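Local coordinates for protein 5-oxoprolinase subunit C (Escherichia coli, PDB 5DUD) that catalyses the ATP-dependent cleavage of 5-oxoproline to L-glutamate, as one subunit of 5-oxoprolinase, at residues Glu54-Gln59 / His107-Tyr112; Phe70-Ala75 / Leu100-Pro105. All coordinates share one frame; numbering follows the deposited sequence.

Contact 1. Residues Glu54-Gln59 / His107-Tyr112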
loop_
_atom_site.group_PDB
_atom_site.type_symbol
_atom_site.label_atom_id
_atom_site.label_comp_id
_atom_site.label_asym_id
_atom_site.label_seq_id
_atom_site.Cartn_x
_atom_site.Cartn_y
_atom_site.Cartn_z
ATOM N N GLU A 54 5.289 -15.945 0.957
ATOM C CA GLU A 54 4.127 -15.869 0.067
ATOM C C GLU A 54 4.567 -16.487 -1.252
ATOM O O GLU A 54 5.686 -16.218 -1.679
ATOM C CB GLU A 54 3.644 -14.422 -0.125
ATOM C CG GLU A 54 2.513 -14.291 -1.135
ATOM C CD GLU A 54 1.869 -12.922 -1.189
ATOM O OE1 GLU A 54 2.206 -12.142 -2.109
ATOM O OE2 GLU A 54 1.021 -12.630 -0.317
ATOM N N ILE A 55 3.732 -17.344 -1.870
ATOM C CA ILE A 55 4.061 -18.022 -3.135
ATOM C C ILE A 55 2.923 -17.786 -4.102
ATOM O O ILE A 55 1.785 -18.007 -3.711
ATOM C CB ILE A 55 4.288 -19.551 -2.919
ATOM C CG1 ILE A 55 5.215 -19.863 -1.713
ATOM C CG2 ILE A 55 4.830 -20.212 -4.185
ATOM C CD1 ILE A 55 4.831 -21.116 -0.994
ATOM N N THR A 56 3.206 -17.364 -5.353
ATOM C CA THR A 56 2.177 -17.125 -6.367
ATOM C C THR A 56 2.254 -18.234 -7.407
ATOM O O THR A 56 3.288 -18.386 -8.057
ATOM C CB THR A 56 2.344 -15.741 -6.992
ATOM O OG1 THR A 56 2.386 -14.775 -5.938
ATOM C CG2 THR A 56 1.217 -15.402 -7.976
ATOM N N LEU A 57 1.163 -19.016 -7.551
ATOM C CA LEU A 57 1.026 -20.151 -8.475
ATOM C C LEU A 57 2.123 -21.217 -8.231
ATOM O O LEU A 57 2.873 -21.566 -9.146
ATOM C CB LEU A 57 1.014 -19.695 -9.950
ATOM C CG LEU A 57 -0.251 -18.962 -10.400
ATOM C CD1 LEU A 57 0.022 -18.111 -11.622
ATOM C CD2 LEU A 57 -1.371 -19.942 -10.706
ATOM N N GLY A 58 2.184 -21.710 -6.990
ATOM C CA GLY A 58 3.115 -22.734 -6.511
ATOM C C GLY A 58 4.492 -22.765 -7.153
ATOM O O GLY A 58 5.166 -21.732 -7.201
ATOM N N GLN A 59 4.929 -23.960 -7.639
ATOM C CA GLN A 59 6.220 -24.178 -8.308
ATOM C C GLN A 59 7.379 -23.763 -7.399
ATOM O O GLN A 59 8.187 -22.904 -7.747
ATOM C CB GLN A 59 6.270 -23.430 -9.655
ATOM C CG GLN A 59 5.277 -23.956 -10.697
ATOM C CD GLN A 59 5.210 -23.060 -11.916
ATOM O OE1 GLN A 59 6.270 -22.659 -12.397
ATOM N NE2 GLN A 59 4.046 -22.463 -12.275
ATOM N N HIS A 107 -6.980 -24.682 -8.555
ATOM C CA HIS A 107 -7.879 -23.739 -7.880
ATOM C C HIS A 107 -7.028 -22.818 -7.001
ATOM O O HIS A 107 -6.126 -23.304 -6.316
ATOM C CB HIS A 107 -8.934 -24.485 -7.030
ATOM C CG HIS A 107 -9.291 -25.850 -7.535
ATOM N ND1 HIS A 107 -9.047 -26.982 -6.778
ATOM C CD2 HIS A 107 -9.834 -26.223 -8.717
ATOM C CE1 HIS A 107 -9.463 -28.004 -7.511
ATOM N NE2 HIS A 107 -9.941 -27.595 -8.687
ATOM N N GLY A 108 -7.317 -21.518 -7.017
ATOM C CA GLY A 108 -6.584 -20.534 -6.232
ATOM C C GLY A 108 -5.398 -19.930 -6.962
ATOM O O GLY A 108 -5.159 -20.239 -8.133
ATOM N N MET A 109 -4.652 -19.063 -6.265
ATOM C CA MET A 109 -3.476 -18.375 -6.809
ATOM C C MET A 109 -2.297 -18.378 -5.841
ATOM O O MET A 109 -1.234 -18.879 -6.199
ATOM C CB MET A 109 -3.815 -16.911 -7.158
ATOM C CG MET A 109 -4.543 -16.740 -8.462
ATOM S SD MET A 109 -3.468 -16.824 -9.917
ATOM C CE MET A 109 -2.505 -15.329 -9.708
ATOM N N ARG A 110 -2.455 -17.768 -4.649
ATOM C CA ARG A 110 -1.360 -17.627 -3.684
ATOM C C ARG A 110 -1.374 -18.688 -2.564
ATOM O O ARG A 110 -2.425 -18.994 -2.009
ATOM C CB ARG A 110 -1.371 -16.216 -3.078
ATOM C CG ARG A 110 -0.855 -15.168 -4.069
ATOM C CD ARG A 110 -1.454 -13.790 -3.888
ATOM N NE ARG A 110 -1.120 -12.909 -5.015
ATOM C CZ ARG A 110 -1.839 -12.748 -6.130
ATOM N NH1 ARG A 110 -2.979 -13.414 -6.302
ATOM N NH2 ARG A 110 -1.424 -11.916 -7.080
ATOM N N SER A 111 -0.178 -19.227 -2.234
ATOM C CA SER A 111 0.049 -20.238 -1.197
ATOM C C SER A 111 1.085 -19.720 -0.203
ATOM O O SER A 111 1.978 -18.974 -0.596
ATOM C CB SER A 111 0.525 -21.545 -1.835
ATOM O OG SER A 111 0.487 -22.643 -0.936
ATOM N N TYR A 112 0.971 -20.105 1.078
ATOM C CA TYR A 112 1.893 -19.632 2.118
ATOM C C TYR A 112 2.609 -20.796 2.803
ATOM O O TYR A 112 2.029 -21.866 2.957
ATOM C CB TYR A 112 1.145 -18.768 3.148
ATOM C CG TYR A 112 0.507 -17.557 2.507
ATOM C CD1 TYR A 112 -0.682 -17.670 1.796
ATOM C CD2 TYR A 112 1.150 -16.326 2.506
ATOM C CE1 TYR A 112 -1.217 -16.588 1.105
ATOM C CE2 TYR A 112 0.608 -15.227 1.845
ATOM C CZ TYR A 112 -0.578 -15.363 1.143
ATOM O OH TYR A 112 -1.141 -14.293 0.490
HETATM O O HOH W 1 0.579 -20.500 -5.083
#

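Contact 2. Residues Phe70-Ala75 / Leu100-Pro105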
loop_
_atom_site.group_PDB
_atom_site.type_symbol
_atom_site.label_atom_id
_atom_site.label_comp_id
_atom_site.label_asym_id
_atom_site.label_seq_id
_atom_site.Cartn_x
_atom_site.Cartn_y
_atom_site.Cartn_z
ATOM N N PHE A 70 6.481 -27.456 10.370
ATOM C CA PHE A 70 6.092 -26.566 9.275
ATOM C C PHE A 70 4.596 -26.701 8.963
ATOM O O PHE A 70 3.924 -27.583 9.501
ATOM C CB PHE A 70 6.939 -26.837 8.016
ATOM C CG PHE A 70 6.423 -27.909 7.083
ATOM C CD1 PHE A 70 6.628 -29.252 7.361
ATOM C CD2 PHE A 70 5.774 -27.573 5.903
ATOM C CE1 PHE A 70 6.178 -30.238 6.485
ATOM C CE2 PHE A 70 5.311 -28.562 5.036
ATOM C CZ PHE A 70 5.513 -29.886 5.333
ATOM N N ALA A 71 4.088 -25.820 8.101
ATOM C CA ALA A 71 2.681 -25.828 7.711
ATOM C C ALA A 71 2.473 -25.113 6.377
ATOM O O ALA A 71 3.241 -24.213 6.037
ATOM C CB ALA A 71 1.841 -25.166 8.794
ATOM N N LEU A 72 1.433 -25.520 5.626
ATOM C CA LEU A 72 1.064 -24.926 4.334
ATOM C C LEU A 72 -0.396 -24.453 4.367
ATOM O O LEU A 72 -1.239 -25.150 4.924
ATOM C CB LEU A 72 1.254 -25.936 3.196
ATOM C CG LEU A 72 2.666 -26.171 2.661
ATOM C CD1 LEU A 72 2.698 -27.436 1.817
ATOM C CD2 LEU A 72 3.162 -24.978 1.840
ATOM N N THR A 73 -0.681 -23.254 3.828
ATOM C CA THR A 73 -2.032 -22.673 3.774
ATOM C C THR A 73 -2.226 -22.024 2.387
ATOM O O THR A 73 -1.363 -22.163 1.518
ATOM C CB THR A 73 -2.243 -21.663 4.929
ATOM O OG1 THR A 73 -1.123 -20.792 4.970
ATOM C CG2 THR A 73 -2.453 -22.337 6.291
ATOM N N GLY A 74 -3.362 -21.352 2.178
ATOM C CA GLY A 74 -3.684 -20.688 0.918
ATOM C C GLY A 74 -4.186 -21.658 -0.136
ATOM O O GLY A 74 -4.944 -22.575 0.188
ATOM N N ALA A 75 -3.761 -21.479 -1.400
ATOM C CA ALA A 75 -4.176 -22.348 -2.504
ATOM C C ALA A 75 -3.473 -23.707 -2.428
ATOM O O ALA A 75 -2.260 -23.758 -2.225
ATOM C CB ALA A 75 -3.868 -21.683 -3.834
ATOM N N LEU A 100 10.378 -30.183 -0.101
ATOM C CA LEU A 100 8.925 -29.971 -0.177
ATOM C C LEU A 100 8.614 -29.442 -1.573
ATOM O O LEU A 100 8.953 -28.302 -1.877
ATOM C CB LEU A 100 8.489 -28.974 0.912
ATOM C CG LEU A 100 7.005 -28.610 0.977
ATOM C CD1 LEU A 100 6.193 -29.731 1.597
ATOM C CD2 LEU A 100 6.818 -27.324 1.752
ATOM N N THR A 101 7.936 -30.232 -2.411
ATOM C CA THR A 101 7.706 -29.853 -3.803
ATOM C C THR A 101 6.272 -29.422 -4.117
ATOM O O THR A 101 5.399 -30.266 -4.315
ATOM C CB THR A 101 8.106 -31.024 -4.709
ATOM O OG1 THR A 101 7.248 -32.140 -4.456
ATOM C CG2 THR A 101 9.554 -31.444 -4.501
ATOM N N LEU A 102 6.052 -28.110 -4.259
ATOM C CA LEU A 102 4.740 -27.586 -4.658
ATOM C C LEU A 102 4.663 -27.498 -6.190
ATOM O O LEU A 102 5.666 -27.189 -6.826
ATOM C CB LEU A 102 4.475 -26.211 -4.035
ATOM C CG LEU A 102 4.021 -26.208 -2.579
ATOM C CD1 LEU A 102 5.008 -26.906 -1.678
ATOM C CD2 LEU A 102 3.805 -24.788 -2.091
ATOM N N LYS A 103 3.489 -27.772 -6.779
ATOM C CA LYS A 103 3.282 -27.715 -8.234
ATOM C C LYS A 103 2.322 -26.553 -8.575
ATOM O O LYS A 103 1.941 -25.822 -7.669
ATOM C CB LYS A 103 2.750 -29.075 -8.732
ATOM N N ARG A 104 1.956 -26.342 -9.860
ATOM C CA ARG A 104 1.031 -25.267 -10.222
ATOM C C ARG A 104 -0.404 -25.648 -9.782
ATOM O O ARG A 104 -0.883 -26.712 -10.174
ATOM C CB ARG A 104 1.077 -24.954 -11.736
ATOM C CG ARG A 104 -0.116 -24.085 -12.189
ATOM C CD ARG A 104 0.181 -23.048 -13.255
ATOM N NE ARG A 104 -1.036 -22.304 -13.603
ATOM C CZ ARG A 104 -1.085 -21.218 -14.377
ATOM N NH1 ARG A 104 0.026 -20.716 -14.908
ATOM N NH2 ARG A 104 -2.248 -20.623 -14.621
ATOM N N PRO A 105 -1.099 -24.819 -8.972
ATOM C CA PRO A 105 -2.444 -25.209 -8.511
ATOM C C PRO A 105 -3.551 -24.998 -9.556
ATOM O O PRO A 105 -3.451 -24.099 -10.390
ATOM C CB PRO A 105 -2.665 -24.318 -7.290
ATOM C CG PRO A 105 -1.856 -23.120 -7.534
ATOM C CD PRO A 105 -0.682 -23.531 -8.378
#

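Contact 1. Residues Glu54-Gln59 / His107-Tyr112
Glu-54 lies beside Tyr-112 as a non-hydrogen-bonded pair of two antiparallel strands, both side chains pointing the same way. Its CG is anti to the backbone N (chi1 175°), which sets CG beside the ring, 3.7 Å from Tyr-112 CE2; the chain then stays extended to the carboxylate. At the end the phenol OH donates to Glu-54 OE2 (2.8 Å), meeting it from above the carboxylate plane. OE2 also accepts from the backbone N of Leu-32, while OE1 forms a salt bridge with Arg-206. Tyr-112 OH, Leu-32 N and Arg-206 thus all hold this buried carboxylate, which probably favours the charged form.

Ile-55 and Ser-111 form the hydrogen-bonded pair, with Ile-55 N to Ser-111 O and Ser-111 N to Ile-55 O both 2.7 Å. They share the face turned toward Leu-102 of strand 99-102, where a branched apolar side chain is at home.

Thr-56 runs alongside Arg-110, with OG1 3.8 Å from Arg-110 CG; the hydroxyl bonds to Tyr-10 O, and the guanidinium reaches Ala-270 O through NH1. Leu-57 leaves the strand yet keeps one rung, its N bonding to Met-109 O (2.8 Å). Its CD2 rests 3.8 Å from SD of Met-109, whose flexible chain bends at chi2 and chi3. Gly-58, with positive phi, turns the chain, and its N donates to a water that in turn donates to Ile-55 O and Met-109 O. The arrangement is an antiparallel strand pair whose end is bridged by a water, inside the five-stranded sheet of this carboxyltransferase-type, cyclophilin-like domain.

Contact 2. Residues Phe70-Ala75 / Leu100-Pro105
Phe-70 brings CE2 and CZ of its ring up to the branched end of Leu-100, the two side chains crossing obliquely. Leu-100 CD1 is 3.7 Å from Phe-70 CE2, and Leu-100 CD2 is 3.8 Å from that same ring carbon, so both methyls share one corner of the ring. With CG anti to the backbone N (chi1 179°), Leu-100 sends its branch across toward the opposite strand. A long aromatic side chain suits this place because the axes of strands 70-74 and 100-102 come no closer than 11.2 Å.

Leu-72, two residues on and on the same face, divides its methyls between two partners. CD1 meets Leu-100 tip to tip, 4.1 Å from its CD2, whereas CD2 of Leu-72 lies 4.0 Å from CD2 of Leu-102, the two leucines sliding past each other in opposite directions. Branched leucines fit because each offers two methyls, and Leu-72 and Leu-100 use both. Leu-113 of strand 110-115 packs on Phe-70, Leu-72 and Leu-100, and Ala-79 touches Leu-72 and Leu-102.

Farther along, the backbones draw together to 6.9 Å between the CA atoms of Ala-75 and Pro-105. Here only small or compact groups are used: CB of Ala-75 faces CG of the proline ring at 4.5 Å. Thr-73 belongs to the other face, where its hydroxyl bonds to Ala-36 O of helix 34-44.

The two strands run nearly parallel, 8° apart, yet belong to different sheets, and no hydrogen bond joins the segments. Methyls and ring carbons alone make the contact, so the two layers are held by shape and by exclusion of water, as in the hydrophobic core between facing sheets.

In the fold
After strands 2-4 and 12-14, the chain reaches 52-56, and later passes through 68-74 and 99-102 before 110-115. Contact 1 closes the long loop between residues 59 and 107; contact 2 closes a shorter one, 75 to 100, lying wholly within it, so the two nest without crossing. Contact 1 pairs neighbouring strands edge to edge within the five-stranded sheet, and contact 2 fastens that sheet to the six-stranded one. Strand 110-115 sits between 52-56 and 68-74 and joins the contacts: Arg-110 O probably bonds to Ala-75 N, and Ser-111 OG to Thr-73 O. The backbone of Leu-57 also packs on the ring of Pro-105.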